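VlsE1 (Borreliella burgdorferi, PDB 1L8W) is a variable surface lipoprotein antigen of the Lyme disease spirochaete, probably serving evasion of the host immune response through antigenic switching. Local coordinates at residues 75-80 with 117-122; 139-144 with 287-292. One frame throughout, in Å; residues are numbered along the deposited sequence.

Contact 1 of 2, residues 75-80 with 117-122; sequences KTKTDL and LLDKLV
Leu118 of helix 106-131 packs against the C-terminal end of helix 59-80 in an antiparallel helix-helix contact within the elongated helical bundle of this surface lipoprotein. The local axes approach to 10.1 Å at an angle of 163°, and Lys77 and Leu118 face each other with the closest CA atoms. CD1 of Leu118 does most of the touching: it lies 3.5 Å from CA of Lys77 and also meets its CB, the two side chains sliding past each other in opposite directions. From the Thr76 side the methyl CG2, anti to the backbone N, reaches Leu118 CD2 at 4.0 Å, the two side chains crossing at about a right angle. Leu80 adds CD2, 3.9 Å from Leu118 CD1. Helix 294-333 packs against the same leucines, Val324 touching Leu118 and Leu328 touching Leu80, so both are buried among three helices. The outer side is polar. Lys77 runs extended as far as CE and bends only at its last torsion (chi4 -66°), which sets NZ near the carboxylate of Asp119. The direct ion pair is long, and the modelled place of Asp119 OD1 is doubtful. A water closes the gap, accepting from Lys77 NZ at 2.9 Å and donating to Asp119 OD2 at 3.1 Å.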
ATOM      1  N   LYS A  75       9.569 -22.124  -0.069  1.00 23.76           N
ATOM      2  CA  LYS A  75      10.694 -22.899  -0.568  1.00 23.40           C
ATOM      3  C   LYS A  75      11.926 -22.704   0.311  1.00 24.38           C
ATOM      4  O   LYS A  75      12.622 -23.664   0.658  1.00 22.51           O
ATOM      5  CB  LYS A  75      11.019 -22.496  -2.004  1.00 23.65           C
ATOM      6  CG  LYS A  75      12.139 -23.320  -2.575  1.00 24.96           C
ATOM      7  CD  LYS A  75      12.009 -23.518  -4.063  1.00 26.01           C
ATOM      8  CE  LYS A  75      12.818 -24.747  -4.476  1.00 27.77           C
ATOM      9  NZ  LYS A  75      14.201 -24.727  -3.907  1.00 25.69           N
ATOM     10  N   THR A  76      12.201 -21.452   0.659  1.00 24.87           N
ATOM     11  CA  THR A  76      13.332 -21.147   1.522  1.00 25.38           C
ATOM     12  C   THR A  76      13.171 -21.902   2.846  1.00 25.79           C
ATOM     13  O   THR A  76      14.140 -22.419   3.388  1.00 25.91           O
ATOM     14  CB  THR A  76      13.429 -19.623   1.793  1.00 24.00           C
ATOM     15  OG1 THR A  76      14.008 -18.972   0.654  1.00 24.43           O
ATOM     16  CG2 THR A  76      14.277 -19.347   3.021  1.00 24.89           C
ATOM     17  N   LYS A  77      11.946 -21.972   3.363  1.00 26.46           N
ATOM     18  CA  LYS A  77      11.709 -22.680   4.617  1.00 27.57           C
ATOM     19  C   LYS A  77      11.980 -24.179   4.482  1.00 28.21           C
ATOM     20  O   LYS A  77      12.475 -24.812   5.414  1.00 27.40           O
ATOM     21  CB  LYS A  77      10.280 -22.463   5.101  1.00 29.51           C
ATOM     22  CG  LYS A  77       9.978 -23.172   6.427  1.00 31.40           C
ATOM     23  CD  LYS A  77       8.582 -22.856   6.923  1.00 35.69           C
ATOM     24  CE  LYS A  77       8.320 -23.478   8.288  1.00 40.28           C
ATOM     25  NZ  LYS A  77       8.306 -24.966   8.242  1.00 42.80           N
ATOM     26  N   THR A  78      11.639 -24.746   3.329  1.00 27.60           N
ATOM     27  CA  THR A  78      11.876 -26.168   3.084  1.00 28.41           C
ATOM     28  C   THR A  78      13.390 -26.430   3.028  1.00 29.26           C
ATOM     29  O   THR A  78      13.903 -27.334   3.696  1.00 27.78           O
ATOM     30  CB  THR A  78      11.250 -26.624   1.738  1.00 27.64           C
ATOM     31  OG1 THR A  78       9.833 -26.401   1.760  1.00 25.00           O
ATOM     32  CG2 THR A  78      11.535 -28.098   1.489  1.00 24.22           C
ATOM     33  N   ASP A  79      14.098 -25.633   2.233  1.00 30.61           N
ATOM     34  CA  ASP A  79      15.542 -25.794   2.091  1.00 33.72           C
ATOM     35  C   ASP A  79      16.265 -25.620   3.421  1.00 34.97           C
ATOM     36  O   ASP A  79      17.321 -26.197   3.643  1.00 35.56           O
ATOM     37  CB  ASP A  79      16.098 -24.807   1.059  1.00 32.32           C
ATOM     38  CG  ASP A  79      15.442 -24.957  -0.308  1.00 33.97           C
ATOM     39  OD1 ASP A  79      14.927 -26.059  -0.611  1.00 34.18           O
ATOM     40  OD2 ASP A  79      15.451 -23.974  -1.084  1.00 33.25           O
ATOM     41  N   LEU A  80      15.682 -24.837   4.314  1.00 37.47           N
ATOM     42  CA  LEU A  80      16.286 -24.608   5.614  1.00 39.51           C
ATOM     43  C   LEU A  80      16.118 -25.834   6.507  1.00 40.98           C
ATOM     44  O   LEU A  80      17.061 -26.274   7.161  1.00 38.89           O
ATOM     45  CB  LEU A  80      15.635 -23.400   6.280  1.00 40.49           C
ATOM     46  CG  LEU A  80      16.245 -22.991   7.612  1.00 40.89           C
ATOM     47  CD1 LEU A  80      17.668 -22.520   7.373  1.00 42.78           C
ATOM     48  CD2 LEU A  80      15.414 -21.897   8.254  1.00 42.35           C
ATOM     49  N   LEU A 117      10.219 -17.606  12.013  1.00 32.78           N
ATOM     50  CA  LEU A 117      10.210 -16.298  11.376  1.00 29.84           C
ATOM     51  C   LEU A 117       9.578 -16.485   9.998  1.00 28.16           C
ATOM     52  O   LEU A 117       8.614 -15.800   9.650  1.00 27.07           O
ATOM     53  CB  LEU A 117      11.652 -15.776  11.255  1.00 27.53           C
ATOM     54  CG  LEU A 117      11.995 -14.331  10.858  1.00 27.93           C
ATOM     55  CD1 LEU A 117      12.776 -14.340   9.562  1.00 27.09           C
ATOM     56  CD2 LEU A 117      10.741 -13.471  10.743  1.00 26.02           C
ATOM     57  N   LEU A 118      10.111 -17.432   9.228  1.00 26.00           N
ATOM     58  CA  LEU A 118       9.580 -17.714   7.897  1.00 26.87           C
ATOM     59  C   LEU A 118       8.081 -18.006   7.951  1.00 26.69           C
ATOM     60  O   LEU A 118       7.325 -17.543   7.099  1.00 25.23           O
ATOM     61  CB  LEU A 118      10.327 -18.893   7.269  1.00 24.60           C
ATOM     62  CG  LEU A 118      11.776 -18.595   6.870  1.00 24.08           C
ATOM     63  CD1 LEU A 118      12.523 -19.892   6.590  1.00 22.56           C
ATOM     64  CD2 LEU A 118      11.795 -17.684   5.651  1.00 16.91           C
ATOM     65  N   ASP A 119       7.654 -18.772   8.955  1.00 28.80           N
ATOM     66  CA  ASP A 119       6.235 -19.105   9.125  1.00 29.58           C
ATOM     67  C   ASP A 119       5.372 -17.868   9.312  1.00 27.59           C
ATOM     68  O   ASP A 119       4.301 -17.754   8.720  1.00 28.34           O
ATOM     69  CB  ASP A 119       6.025 -20.019  10.337  1.00 32.88           C
ATOM     70  CG  ASP A 119       6.262 -21.475  10.019  1.00 35.63           C
ATOM     71  OD1 ASP A 119       6.209 -21.832   8.819  1.00 39.24           O
ATOM     72  OD2 ASP A 119       6.483 -22.263  10.965  1.00 37.27           O
ATOM     73  N   LYS A 120       5.839 -16.955  10.155  1.00 26.27           N
ATOM     74  CA  LYS A 120       5.120 -15.722  10.439  1.00 26.62           C
ATOM     75  C   LYS A 120       4.954 -14.857   9.193  1.00 24.97           C
ATOM     76  O   LYS A 120       3.905 -14.247   8.981  1.00 22.26           O
ATOM     77  CB  LYS A 120       5.857 -14.929  11.523  1.00 29.14           C
ATOM     78  CG  LYS A 120       5.964 -15.672  12.853  1.00 32.68           C
ATOM     79  CD  LYS A 120       6.642 -14.840  13.933  1.00 32.67           C
ATOM     80  CE  LYS A 120       6.672 -15.605  15.247  1.00 33.00           C
ATOM     81  NZ  LYS A 120       7.431 -14.882  16.296  1.00 34.53           N
ATOM     82  N   LEU A 121       5.996 -14.814   8.376  1.00 23.96           N
ATOM     83  CA  LEU A 121       5.982 -14.026   7.159  1.00 25.18           C
ATOM     84  C   LEU A 121       4.975 -14.606   6.162  1.00 25.81           C
ATOM     85  O   LEU A 121       4.150 -13.879   5.610  1.00 26.20           O
ATOM     86  CB  LEU A 121       7.391 -13.986   6.546  1.00 24.06           C
ATOM     87  CG  LEU A 121       8.493 -13.256   7.330  1.00 23.16           C
ATOM     88  CD1 LEU A 121       9.859 -13.534   6.702  1.00 23.92           C
ATOM     89  CD2 LEU A 121       8.216 -11.765   7.345  1.00 24.43           C
ATOM     90  N   VAL A 122       5.029 -15.915   5.945  1.00 26.36           N
ATOM     91  CA  VAL A 122       4.114 -16.555   5.007  1.00 25.28           C
ATOM     92  C   VAL A 122       2.665 -16.308   5.411  1.00 23.81           C
ATOM     93  O   VAL A 122       1.839 -15.935   4.576  1.00 25.22           O
ATOM     94  CB  VAL A 122       4.376 -18.072   4.917  1.00 27.63           C
ATOM     95  CG1 VAL A 122       3.345 -18.730   4.008  1.00 25.41           C
ATOM     96  CG2 VAL A 122       5.788 -18.316   4.388  1.00 24.72           C
TER
HETATM   97  O   HOH W   1       5.848 -25.062   9.747  1.00 40.46           O

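Contact 2 of 2, residues 139-144 with 287-292; sequences GEVVAD and FAVKDG
A parallel two-stranded sheet, the single sheet of this largely helical protein, is formed where strand 141-142 meets strand 287-288, Val141 pairing with Phe287 and Val142 with Ala288. Three backbone hydrogen bonds join them. Phe287 N donates to Glu140 O at 2.9 Å. Val142 N in turn donates to Phe287 O at 2.8 Å, and Val142 O accepts from Val289 N at 3.0 Å. Val142 thus gives its N-H and its carbonyl to the same neighbouring strand, gripping it on both sides of Ala288. Two of these carbonyls also take a CA-H contact: Phe287 O from Val141 CA and Val142 O from Ala288 CA, both at 3.2 Å. Val141 and Phe287 project from one face of the sheet, onto Ile301 of helix 294-333. Phe287 CG lies anti to its carbonyl carbon (chi1 -57°) and hence beside its own backbone N, the N that bonds Glu140 O; the ring edge lies by that same oxygen, 3.4 Å from CD2. On the other face Val142 CG2 meets the CB of Ala288 at 4.0 Å. Past the paired strands, Val289 CG2 rests against Ala143 CB at 3.9 Å. Ala288 is also bonded through its backbone to Leu193, tying a further part of the chain to this strand. The three bonds across the contact use main-chain atoms alone, so the pairing does not rest on polar side chains, and the buried groups of Val142, Phe287, Ala288 and Val289 beside them are apolar.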
ATOM      1  N   GLY A 139      -4.513   2.145 -10.964  1.00 25.16           N
ATOM      2  CA  GLY A 139      -4.820   3.545 -11.173  1.00 26.64           C
ATOM      3  C   GLY A 139      -6.093   3.755 -11.974  1.00 27.45           C
ATOM      4  O   GLY A 139      -6.093   4.484 -12.967  1.00 28.88           O
ATOM      5  N   GLU A 140      -7.172   3.103 -11.548  1.00 26.92           N
ATOM      6  CA  GLU A 140      -8.463   3.230 -12.203  1.00 27.81           C
ATOM      7  C   GLU A 140      -8.986   4.638 -11.981  1.00 26.19           C
ATOM      8  O   GLU A 140      -9.040   5.103 -10.850  1.00 25.98           O
ATOM      9  CB  GLU A 140      -9.458   2.228 -11.617  1.00 31.90           C
ATOM     10  CG  GLU A 140      -9.697   1.029 -12.499  1.00 38.86           C
ATOM     11  CD  GLU A 140     -10.251   1.417 -13.853  1.00 41.31           C
ATOM     12  OE1 GLU A 140     -11.402   1.900 -13.904  1.00 45.55           O
ATOM     13  OE2 GLU A 140      -9.534   1.249 -14.863  1.00 43.02           O
ATOM     14  N   VAL A 141      -9.372   5.303 -13.063  1.00 26.35           N
ATOM     15  CA  VAL A 141      -9.892   6.666 -13.004  1.00 26.64           C
ATOM     16  C   VAL A 141     -11.296   6.741 -13.595  1.00 28.29           C
ATOM     17  O   VAL A 141     -11.500   6.355 -14.744  1.00 28.52           O
ATOM     18  CB  VAL A 141      -8.998   7.632 -13.811  1.00 26.53           C
ATOM     19  CG1 VAL A 141      -9.606   9.038 -13.805  1.00 25.20           C
ATOM     20  CG2 VAL A 141      -7.582   7.626 -13.237  1.00 24.12           C
ATOM     21  N   VAL A 142     -12.254   7.245 -12.820  1.00 30.24           N
ATOM     22  CA  VAL A 142     -13.635   7.376 -13.297  1.00 30.36           C
ATOM     23  C   VAL A 142     -14.114   8.827 -13.327  1.00 32.53           C
ATOM     24  O   VAL A 142     -13.829   9.610 -12.418  1.00 31.38           O
ATOM     25  CB  VAL A 142     -14.622   6.549 -12.427  1.00 28.72           C
ATOM     26  CG1 VAL A 142     -14.259   5.078 -12.497  1.00 31.14           C
ATOM     27  CG2 VAL A 142     -14.595   7.025 -10.994  1.00 26.19           C
ATOM     28  N   ALA A 143     -14.842   9.174 -14.385  1.00 34.38           N
ATOM     29  CA  ALA A 143     -15.377  10.519 -14.565  1.00 36.92           C
ATOM     30  C   ALA A 143     -16.906  10.500 -14.517  1.00 39.90           C
ATOM     31  O   ALA A 143     -17.537  11.533 -14.281  1.00 38.70           O
ATOM     32  CB  ALA A 143     -14.907  11.086 -15.890  1.00 37.51           C
ATOM     33  N   ASP A 144     -17.489   9.324 -14.753  1.00 41.87           N
ATOM     34  CA  ASP A 144     -18.939   9.144 -14.718  1.00 43.79           C
ATOM     35  C   ASP A 144     -19.415   9.007 -13.275  1.00 43.64           C
ATOM     36  O   ASP A 144     -18.952   8.137 -12.539  1.00 42.26           O
ATOM     37  CB  ASP A 144     -19.360   7.893 -15.495  1.00 46.34           C
ATOM     38  CG  ASP A 144     -19.229   8.060 -16.993  1.00 51.01           C
ATOM     39  OD1 ASP A 144     -19.678   9.107 -17.515  1.00 52.51           O
ATOM     40  OD2 ASP A 144     -18.690   7.138 -17.650  1.00 52.06           O
ATOM     41  N   PHE A 287     -10.300   6.289  -8.557  1.00 21.95           N
ATOM     42  CA  PHE A 287     -10.103   7.727  -8.405  1.00 22.64           C
ATOM     43  C   PHE A 287     -11.053   8.507  -9.305  1.00 23.95           C
ATOM     44  O   PHE A 287     -11.111   8.282 -10.520  1.00 27.31           O
ATOM     45  CB  PHE A 287      -8.645   8.058  -8.704  1.00 20.12           C
ATOM     46  CG  PHE A 287      -7.684   7.304  -7.830  1.00 19.38           C
ATOM     47  CD1 PHE A 287      -7.373   7.770  -6.555  1.00 18.49           C
ATOM     48  CD2 PHE A 287      -7.162   6.086  -8.247  1.00 15.80           C
ATOM     49  CE1 PHE A 287      -6.563   7.029  -5.702  1.00 17.73           C
ATOM     50  CE2 PHE A 287      -6.346   5.333  -7.399  1.00 16.02           C
ATOM     51  CZ  PHE A 287      -6.049   5.802  -6.124  1.00 16.43           C
ATOM     52  N   ALA A 288     -11.804   9.420  -8.696  1.00 23.47           N
ATOM     53  CA  ALA A 288     -12.792  10.202  -9.426  1.00 26.66           C
ATOM     54  C   ALA A 288     -12.412  11.646  -9.783  1.00 26.09           C
ATOM     55  O   ALA A 288     -11.759  12.357  -9.011  1.00 24.92           O
ATOM     56  CB  ALA A 288     -14.105  10.184  -8.653  1.00 28.34           C
ATOM     57  N   VAL A 289     -12.844  12.064 -10.967  1.00 26.73           N
ATOM     58  CA  VAL A 289     -12.590  13.408 -11.467  1.00 28.29           C
ATOM     59  C   VAL A 289     -13.891  13.968 -12.070  1.00 31.61           C
ATOM     60  O   VAL A 289     -14.836  13.212 -12.337  1.00 28.13           O
ATOM     61  CB  VAL A 289     -11.495  13.394 -12.565  1.00 28.14           C
ATOM     62  CG1 VAL A 289     -10.179  12.873 -11.999  1.00 25.78           C
ATOM     63  CG2 VAL A 289     -11.945  12.527 -13.735  1.00 27.02           C
ATOM     64  N   LYS A 290     -13.933  15.288 -12.267  1.00 34.36           N
ATOM     65  CA  LYS A 290     -15.094  15.959 -12.858  1.00 38.40           C
ATOM     66  C   LYS A 290     -15.122  15.583 -14.336  1.00 41.21           C
ATOM     67  O   LYS A 290     -14.102  15.166 -14.884  1.00 42.14           O
ATOM     68  CB  LYS A 290     -14.953  17.486 -12.753  1.00 38.22           C
ATOM     69  CG  LYS A 290     -14.686  18.011 -11.351  1.00 39.03           C
ATOM     70  CD  LYS A 290     -14.253  19.486 -11.340  1.00 39.33           C
ATOM     71  CE  LYS A 290     -15.371  20.456 -11.723  1.00 38.77           C
ATOM     72  NZ  LYS A 290     -15.661  20.526 -13.187  1.00 36.77           N
ATOM     73  N   ASP A 291     -16.276  15.723 -14.984  1.00 44.43           N
ATOM     74  CA  ASP A 291     -16.361  15.414 -16.407  1.00 46.38           C
ATOM     75  C   ASP A 291     -15.557  16.473 -17.155  1.00 47.47           C
ATOM     76  O   ASP A 291     -15.539  17.644 -16.765  1.00 46.72           O
ATOM     77  CB  ASP A 291     -17.815  15.413 -16.886  1.00 48.98           C
ATOM     78  CG  ASP A 291     -18.742  16.144 -15.943  1.00 50.87           C
ATOM     79  OD1 ASP A 291     -18.479  17.329 -15.635  1.00 50.72           O
ATOM     80  OD2 ASP A 291     -19.739  15.526 -15.513  1.00 52.99           O
ATOM     81  N   GLY A 292     -14.884  16.059 -18.224  1.00 48.17           N
ATOM     82  CA  GLY A 292     -14.062  16.992 -18.971  1.00 46.94           C
ATOM     83  C   GLY A 292     -12.713  17.121 -18.287  1.00 45.93           C
ATOM     84  O   GLY A 292     -11.927  18.017 -18.591  1.00 45.59           O
TER

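Contacts 1 and 2 lie on opposite sides of the centre of the chain, their centres 42 Å apart and their nearest atoms about 25 Å apart, so neither touches the other. They come in series: contact 1 closes on helix 106-131, and strand 141-142, the next element along the chain, opens contact 2. The segments of contact 1 lie 37 residues apart, whereas those of contact 2 lie 143 residues apart, with helices but no strand in between. Helix 294-333 is common to both, packing its Ile301 region against the sheet and its Val324 and Leu328 region against contact 1. This one long helix therefore spans the elongated molecule between a helical-bundle end and a strand-paired end.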